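Local coordinates for putative redox protein (Lactobacillus casei, PDB 2QL8), which probably acts as a thiol-dependent redox protein of the OsmC/Ohr family, many of whose members reduce hydroperoxides, at residues A[57-60]-A[61-65]; A[44-47]-A[48-52]; A[18-22]-A[23-27]; A[104-107]-A[108-111]. All coordinates share one frame; numbering follows the deposited sequence. Where two conformers were deposited one is given.

Interaction 1. Residues A[57-60]-A[61-65]; sequences STCL and EATLE. With BEZ (benzoic acid), chain C.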
# COMPACT_ATOMS: atom_id res chain seq x y z
N SER A 57 8.31 -0.47 -0.58
CA SER A 57 9.70 -0.27 -1.00
C SER A 57 10.14 1.17 -0.75
O SER A 57 11.26 1.43 -0.27
CB SER A 57 9.91 -0.72 -2.47
OG SER A 57 9.19 0.09 -3.40
N THR A 58 9.27 2.13 -1.09
CA THR A 58 9.59 3.55 -0.91
C THR A 58 9.70 3.90 0.56
O THR A 58 10.62 4.65 0.95
CB THR A 58 8.56 4.44 -1.65
OG1 THR A 58 8.60 4.11 -3.05
CG2 THR A 58 8.83 5.92 -1.46
N CYS A 59 8.77 3.38 1.36
CA CYS A 59 8.79 3.68 2.79
C CYS A 59 10.03 3.08 3.49
O CYS A 59 10.72 3.76 4.29
CB CYS A 59 7.52 3.21 3.47
SG CYS A 59 7.18 3.98 5.05
N LEU A 60 10.34 1.83 3.15
CA LEU A 60 11.50 1.19 3.70
C LEU A 60 12.77 1.93 3.31
O LEU A 60 13.67 2.14 4.14
CB LEU A 60 11.59 -0.28 3.29
CG LEU A 60 10.74 -1.27 4.09
CD1 LEU A 60 10.63 -2.64 3.32
CD2 LEU A 60 11.18 -1.44 5.56
N GLU A 61 12.84 2.32 2.04
CA GLU A 61 14.01 3.01 1.51
C GLU A 61 14.20 4.38 2.22
O GLU A 61 15.32 4.77 2.57
CB GLU A 61 13.91 3.14 -0.01
CG GLU A 61 15.13 3.87 -0.68
CD GLU A 61 16.38 3.03 -0.78
OE1 GLU A 61 16.52 2.02 -0.04
OE2 GLU A 61 17.24 3.44 -1.63
N ALA A 62 13.10 5.11 2.42
CA ALA A 62 13.13 6.40 3.15
C ALA A 62 13.59 6.20 4.57
O ALA A 62 14.38 6.99 5.13
CB ALA A 62 11.76 7.10 3.13
N THR A 63 13.09 5.14 5.20
CA THR A 63 13.46 4.85 6.58
C THR A 63 14.97 4.50 6.66
O THR A 63 15.68 4.98 7.54
CB THR A 63 12.61 3.70 7.21
OG1 THR A 63 11.23 3.93 6.97
CG2 THR A 63 12.87 3.52 8.72
N LEU A 64 15.41 3.72 5.69
CA LEU A 64 16.81 3.29 5.60
C LEU A 64 17.72 4.51 5.41
O LEU A 64 18.75 4.63 6.05
CB LEU A 64 16.99 2.30 4.45
CG LEU A 64 18.39 1.69 4.24
CD1 LEU A 64 18.93 1.08 5.52
CD2 LEU A 64 18.29 0.67 3.05
N GLU A 65 17.31 5.45 4.57
CA GLU A 65 18.07 6.68 4.34
C GLU A 65 18.21 7.47 5.65
O GLU A 65 19.29 7.98 5.98
CB GLU A 65 17.44 7.52 3.22
CG GLU A 65 18.25 8.74 2.90
CD GLU A 65 17.82 9.48 1.63
OE1 GLU A 65 16.77 9.17 1.09
OE2 GLU A 65 18.58 10.39 1.20
C BEZ C . 12.03 7.43 10.98
O1 BEZ C . 12.64 8.41 11.56
O2 BEZ C . 11.76 6.47 11.58
C1 BEZ C . 11.56 7.48 9.56
C2 BEZ C . 12.09 8.48 8.73
C3 BEZ C . 11.65 8.56 7.41
C4 BEZ C . 10.70 7.65 6.95
C5 BEZ C . 10.17 6.66 7.79
C6 BEZ C . 10.58 6.54 9.08
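T63 turns its hydroxyl back onto the preceding helical turn, where OG1 donates to C59 O over 2.7 Å. It approaches from above the carbonyl plane, 38° out of it, while the amide of T63 reaches the same oxygen at 2.9 Å from N to C59 O on the opposite face, so one carbonyl is gripped by two donors. A chi1 of -49° sets OG1 beside its own backbone N and sends CG2 the other way, alongside the bound benzoic acid. The ligand ring sits close over this threonine: OG1 lies 3.0 Å from BEZ C5, and T63 CG2 3.8 Å from BEZ C6. A62 borders the ring through its carbonyl, with A62 O 3.9 Å from BEZ C3. Farther out, R120 and the A90 amide of the second subunit hydrogen-bond the benzoic acid, and the C59 and L60 side chains pack on C121. T58, on another face of the helix, bonds through its hydroxyl to L54 O and to N18 of the second subunit. With its proton directed to C59 O, the T63 hydroxyl presents its oxygen to the ring; the nearby C59-C121 contact would be consistent with the two-cysteine site of OsmC/Ohr proteins.

Interaction 2. Residues A[44-47]-A[48-52]; sequences PGTN and PEQLL. With EDO (1,2-ethanediol), chain I.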
# COMPACT_ATOMS: atom_id res chain seq x y z
N PRO A 44 -2.55 -3.26 -20.20
CA PRO A 44 -1.75 -2.24 -19.54
C PRO A 44 -2.39 -1.85 -18.21
O PRO A 44 -3.61 -1.94 -18.05
CB PRO A 44 -1.79 -1.05 -20.50
CG PRO A 44 -2.28 -1.58 -21.82
CD PRO A 44 -3.01 -2.85 -21.55
N GLY A 45 -1.56 -1.39 -17.28
CA GLY A 45 -2.09 -0.83 -16.05
C GLY A 45 -1.52 -1.52 -14.84
O GLY A 45 -1.11 -2.67 -14.87
N THR A 46 -1.54 -0.77 -13.75
CA THR A 46 -1.07 -1.28 -12.46
C THR A 46 -2.22 -1.95 -11.70
O THR A 46 -3.31 -2.19 -12.24
CB THR A 46 -0.32 -0.17 -11.65
OG1 THR A 46 0.42 -0.74 -10.55
CG2 THR A 46 -1.30 0.89 -11.13
N ASN A 47 -1.95 -2.32 -10.45
CA ASN A 47 -2.86 -3.11 -9.62
C ASN A 47 -2.48 -2.95 -8.16
O ASN A 47 -1.44 -2.33 -7.85
CB ASN A 47 -2.82 -4.59 -10.08
CG ASN A 47 -1.40 -5.16 -10.13
OD1 ASN A 47 -0.71 -5.15 -9.09
ND2 ASN A 47 -0.95 -5.63 -11.32
N PRO A 48 -3.35 -3.40 -7.25
CA PRO A 48 -3.04 -3.22 -5.82
C PRO A 48 -1.74 -3.84 -5.33
O PRO A 48 -1.10 -3.31 -4.41
CB PRO A 48 -4.24 -3.84 -5.13
CG PRO A 48 -5.36 -3.69 -6.13
CD PRO A 48 -4.70 -3.99 -7.45
N GLU A 49 -1.36 -4.96 -5.94
CA GLU A 49 -0.15 -5.68 -5.59
C GLU A 49 1.07 -4.81 -5.88
O GLU A 49 1.94 -4.58 -5.03
CB GLU A 49 -0.07 -6.98 -6.39
CG GLU A 49 -1.13 -8.05 -6.00
CD GLU A 49 -2.45 -7.97 -6.82
OE1 GLU A 49 -2.75 -6.89 -7.42
OE2 GLU A 49 -3.17 -9.00 -6.85
N GLN A 50 1.10 -4.27 -7.10
CA GLN A 50 2.18 -3.37 -7.52
C GLN A 50 2.22 -2.10 -6.64
O GLN A 50 3.29 -1.64 -6.22
CB GLN A 50 2.05 -2.99 -8.98
CG GLN A 50 2.37 -4.14 -9.96
CD GLN A 50 2.31 -3.73 -11.41
OE1 GLN A 50 2.01 -2.57 -11.74
NE2 GLN A 50 2.60 -4.69 -12.31
N LEU A 51 1.05 -1.50 -6.45
CA LEU A 51 0.94 -0.24 -5.72
C LEU A 51 1.41 -0.43 -4.27
O LEU A 51 2.13 0.43 -3.73
CB LEU A 51 -0.47 0.33 -5.82
CG LEU A 51 -0.83 0.90 -7.19
CD1 LEU A 51 -2.38 0.96 -7.35
CD2 LEU A 51 -0.15 2.25 -7.41
N LEU A 52 1.04 -1.54 -3.65
CA LEU A 52 1.53 -1.90 -2.32
C LEU A 52 3.04 -2.08 -2.27
O LEU A 52 3.72 -1.57 -1.39
CB LEU A 52 0.83 -3.12 -1.78
CG LEU A 52 1.23 -3.65 -0.39
CD1 LEU A 52 1.02 -2.52 0.67
CD2 LEU A 52 0.49 -4.93 0.03
C1 EDO I . -6.77 -8.86 -6.75
O1 EDO I . -5.60 -8.35 -7.41
C2 EDO I . -7.26 -7.96 -5.63
O2 EDO I . -7.68 -6.68 -6.12
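The extended backbone of T46 and N47 turns into helix 48-70, whose opening bond runs from L51 N to N47 O at 3.0 Å. N47 is the N-cap: with chi1 at 53°, CG is tucked between the backbone N and carbonyl carbon, which brings OD1 over the first turn to accept from Q50 N at 2.8 Å. The bond is straight, 167° at the hydrogen, and nearly in line with the side-chain C=O. Q50 answers by reaching back along the incoming chain, its OE1 taking the T46 hydroxyl over 2.7 Å from T46 OG1. The two amides are turned 56° apart, and both NH2 groups point to Y12 OH of the second subunit, that of Q50 only weakly. T46 CG2 meets L51 CD1 at 3.9 Å, the side chains crossing at about a right angle. E49 bends at chi2 so that OE2 accepts from O1 of an ethanediol, probably from the crystallisation liquor, at 2.6 Å. An alanine at Q50 would probably leave the buried T46 hydroxyl without its acceptor and cost Y12 of the second subunit its weaker amide partner. Two side-chain amides thus secure the helix start, and both carry the hydrogen-bonding on to the dimer partner.

Interaction 3. Residues A[18-22]-A[23-27]; sequences NDEEL and EGHAY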
# COMPACT_ATOMS: atom_id res chain seq x y z
N ASN A 18 -10.78 5.33 -6.07
CA ASN A 18 -11.04 4.51 -7.25
C ASN A 18 -12.56 4.38 -7.37
O ASN A 18 -13.23 3.84 -6.50
CB ASN A 18 -10.34 3.15 -7.17
CG ASN A 18 -10.42 2.37 -8.47
OD1 ASN A 18 -11.44 2.39 -9.18
ND2 ASN A 18 -9.35 1.67 -8.78
N ASP A 19 -13.09 4.89 -8.47
CA ASP A 19 -14.52 4.78 -8.75
C ASP A 19 -14.86 4.16 -10.10
O ASP A 19 -15.97 4.33 -10.62
CB ASP A 19 -15.15 6.14 -8.55
CG ASP A 19 -14.66 7.19 -9.51
OD1 ASP A 19 -13.93 6.93 -10.48
OD2 ASP A 19 -15.06 8.35 -9.29
N GLU A 20 -13.94 3.33 -10.59
CA GLU A 20 -14.09 2.68 -11.88
C GLU A 20 -14.09 1.16 -11.84
O GLU A 20 -13.95 0.56 -10.79
CB GLU A 20 -12.99 3.22 -12.85
CG GLU A 20 -13.07 4.71 -13.13
CD GLU A 20 -11.93 5.25 -13.97
OE1 GLU A 20 -11.52 4.58 -14.95
OE2 GLU A 20 -11.40 6.33 -13.63
N GLU A 21 -14.38 0.55 -13.01
CA GLU A 21 -14.32 -0.89 -13.19
C GLU A 21 -12.89 -1.40 -13.06
O GLU A 21 -11.94 -0.60 -13.06
CB GLU A 21 -14.87 -1.27 -14.61
CG GLU A 21 -16.33 -0.98 -14.74
CD GLU A 21 -16.82 -1.08 -16.19
OE1 GLU A 21 -16.16 -0.53 -17.11
OE2 GLU A 21 -17.89 -1.71 -16.36
N LEU A 22 -12.75 -2.73 -12.98
CA LEU A 22 -11.44 -3.37 -12.78
C LEU A 22 -10.45 -2.82 -13.81
O LEU A 22 -9.30 -2.49 -13.49
CB LEU A 22 -11.60 -4.90 -12.81
CG LEU A 22 -10.42 -5.79 -12.44
CD1 LEU A 22 -9.83 -5.46 -11.05
CD2 LEU A 22 -10.86 -7.30 -12.53
N GLU A 23 -10.89 -2.71 -15.05
CA GLU A 23 -10.13 -2.00 -16.04
C GLU A 23 -10.48 -0.52 -15.91
O GLU A 23 -11.52 -0.04 -16.40
CB GLU A 23 -10.42 -2.58 -17.43
CG GLU A 23 -10.27 -4.07 -17.44
CD GLU A 23 -8.86 -4.55 -17.15
OE1 GLU A 23 -7.94 -3.96 -17.75
OE2 GLU A 23 -8.70 -5.54 -16.41
N GLY A 24 -9.65 0.21 -15.16
CA GLY A 24 -9.96 1.59 -14.86
C GLY A 24 -8.75 2.42 -14.48
O GLY A 24 -7.74 2.41 -15.18
N HIS A 25 -8.91 3.19 -13.41
CA HIS A 25 -7.89 4.09 -12.90
C HIS A 25 -8.11 4.28 -11.42
O HIS A 25 -9.20 4.05 -10.90
CB HIS A 25 -7.95 5.46 -13.55
CG HIS A 25 -7.90 5.44 -15.04
ND1 HIS A 25 -9.00 5.13 -15.83
CD2 HIS A 25 -6.88 5.70 -15.90
CE1 HIS A 25 -8.64 5.18 -17.10
NE2 HIS A 25 -7.37 5.54 -17.18
N ALA A 26 -7.05 4.74 -10.77
CA ALA A 26 -7.09 5.20 -9.38
C ALA A 26 -6.31 6.50 -9.36
O ALA A 26 -5.39 6.68 -10.16
CB ALA A 26 -6.45 4.17 -8.43
N TYR A 27 -6.70 7.42 -8.49
CA TYR A 27 -6.03 8.70 -8.44
C TYR A 27 -6.03 9.37 -7.09
O TYR A 27 -6.86 9.14 -6.25
CB TYR A 27 -6.64 9.67 -9.47
CG TYR A 27 -8.09 10.02 -9.21
CD1 TYR A 27 -9.10 9.19 -9.64
CD2 TYR A 27 -8.44 11.18 -8.53
CE1 TYR A 27 -10.44 9.53 -9.41
CE2 TYR A 27 -9.75 11.50 -8.28
CZ TYR A 27 -10.76 10.67 -8.74
OH TYR A 27 -12.09 11.04 -8.52
O HOH W 1 -10.47 1.10 -11.53
O HOH W 2 -11.05 5.99 -10.33
O HOH W 3 -12.97 3.04 -16.68
O HOH W 4 -13.48 -0.44 -18.28
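E20 brings its carboxylate to the edge of the H25 imidazole, where ND1 donates to OE1 over 2.7 Å. The bond is almost perfectly straight (177°) and uses the syn side of the carboxylate; OE1 lies in the ring plane, although the two flat groups are turned 49° apart. E20 gets there with an extended chain, its CG anti to the carbonyl carbon, passing over G24. A side chain on G24 would run into E20 CB and E21 O, so the close passage depends on the glycine. The loop's other end is set by N18, whose OD1 accepts from E20 N at 3.0 Å, forming an Asx turn. Water fills in between the two limbs: one molecule accepts from D19 N and lies 2.7 Å from H25 O, and another bridges E21 OE1 to E23 O, the latter 2.7 Å from the water. E23, in one of its conformers, bonds H43, S38 and N41 of its own chain. N18 also hydrogen-bonds T58 of the second subunit and pairs with a strand there. This is a hydrated turn joining strands 12-18 and 24-27, set where an antiparallel ladder crosses the subunit interface of an OsmC-family dimer.

Interaction 4. Residues A[104-107]-A[108-111]; sequences GVDF and DTAK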
# COMPACT_ATOMS: atom_id res chain seq x y z
N GLY A 104 27.17 -0.07 1.12
CA GLY A 104 28.36 0.56 1.65
C GLY A 104 29.05 -0.17 2.78
O GLY A 104 30.11 0.25 3.24
N VAL A 105 28.47 -1.27 3.25
CA VAL A 105 28.78 -1.77 4.58
C VAL A 105 28.88 -3.29 4.68
O VAL A 105 28.41 -4.02 3.81
CB VAL A 105 27.70 -1.28 5.55
CG1 VAL A 105 27.56 0.23 5.47
CG2 VAL A 105 26.36 -1.97 5.26
N ASP A 106 29.47 -3.75 5.77
CA ASP A 106 29.54 -5.16 6.11
C ASP A 106 28.13 -5.76 6.30
O ASP A 106 27.17 -5.05 6.68
CB ASP A 106 30.39 -5.32 7.38
CG ASP A 106 29.96 -4.33 8.51
OD1 ASP A 106 30.17 -3.01 8.42
OD2 ASP A 106 29.39 -4.93 9.47
N PHE A 107 27.98 -7.05 6.02
CA PHE A 107 26.67 -7.70 6.07
C PHE A 107 25.99 -7.58 7.44
O PHE A 107 24.78 -7.38 7.53
CB PHE A 107 26.75 -9.16 5.62
CG PHE A 107 25.41 -9.78 5.34
CD1 PHE A 107 24.73 -9.47 4.17
CD2 PHE A 107 24.81 -10.62 6.26
CE1 PHE A 107 23.49 -10.03 3.91
CE2 PHE A 107 23.57 -11.17 6.00
CZ PHE A 107 22.92 -10.87 4.82
N ASP A 108 26.75 -7.69 8.52
CA ASP A 108 26.21 -7.53 9.86
C ASP A 108 25.59 -6.15 10.09
O ASP A 108 24.56 -6.04 10.76
CB ASP A 108 27.27 -7.83 10.92
CG ASP A 108 27.50 -9.31 11.10
OD1 ASP A 108 26.79 -10.15 10.47
OD2 ASP A 108 28.42 -9.65 11.89
N THR A 109 26.19 -5.11 9.51
CA THR A 109 25.68 -3.74 9.61
C THR A 109 24.39 -3.66 8.77
O THR A 109 23.40 -3.08 9.20
CB THR A 109 26.71 -2.64 9.15
OG1 THR A 109 27.86 -2.70 10.02
CG2 THR A 109 26.14 -1.24 9.15
N ALA A 110 24.41 -4.24 7.57
CA ALA A 110 23.21 -4.27 6.71
C ALA A 110 22.06 -4.94 7.45
O ALA A 110 20.90 -4.46 7.41
CB ALA A 110 23.48 -4.96 5.38
N LYS A 111 22.35 -6.03 8.14
CA LYS A 111 21.33 -6.74 8.92
C LYS A 111 20.80 -5.89 10.07
O LYS A 111 19.59 -5.82 10.29
CB LYS A 111 21.81 -8.08 9.48
CG LYS A 111 22.11 -9.12 8.42
CD LYS A 111 22.30 -10.49 9.02
CE LYS A 111 23.64 -10.67 9.68
NZ LYS A 111 23.69 -11.94 10.48
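D106 swings its carboxylate over the start of the helix to meet T109, the two side chains running obliquely to one another. T109 OG1 donates to D106 OD2 at 2.8 Å, on the syn side but 29° out of the carboxylate plane. The same OD2 takes T109 N in a weak, bent bond of 3.2 Å. What brings the carboxylate there is a chi1 of 49°, which folds CG between the backbone N and carbonyl carbon of D106. Around the other side of T109, CG2 lies anti to the backbone N and meets one conformer of V105 nearly at a right angle, 3.9 Å from T109 CG2 to V105 CB. D106 is thus the N-cap of helix 107-120, its side chain accepting the T109 amide weakly while its carbonyl accepts A110 N at 3.0 Å. A valine in place of T109 would probably leave the D106 carboxylate held at the helix end by little more than the weak amide bond, freer to rotate toward solvent. Across the first turn, the F107 ring and the K111 chain cross obliquely, with F107 CE2 3.3 Å from K111 CD in one of the two K111 conformers. In that conformer K111 bends at chi3 and forms a long salt bridge to D108, K111 NZ lying 3.6 Å from D108 OD1. The aromatic ring, A110 and K111 all reach T137 on strand 133-137, while V105 packs against L73.

Overall arrangement
Along the chain the order is interaction 3, then 2, then 1, then 4. Interactions 2 and 1 lie in series on helix 48-70, their centres about 19 Å apart: one starts the helix, the other sits farther along it at the benzoic acid pocket. Interaction 3, on the N-terminal strands, is near interaction 2, about 11 Å between centres, and both lie on the opposite side of the chain's centre from interaction 4. The latter opens helix 107-120, whose I117 and R120 adjoin interaction 1, the centres of interactions 1 and 4 being about 16 Å apart. Interactions 1, 2 and 3 all touch the second subunit; interaction 4 does not. Dimer assembly therefore involves the long helix and the turn between strands 12-18 and 24-27.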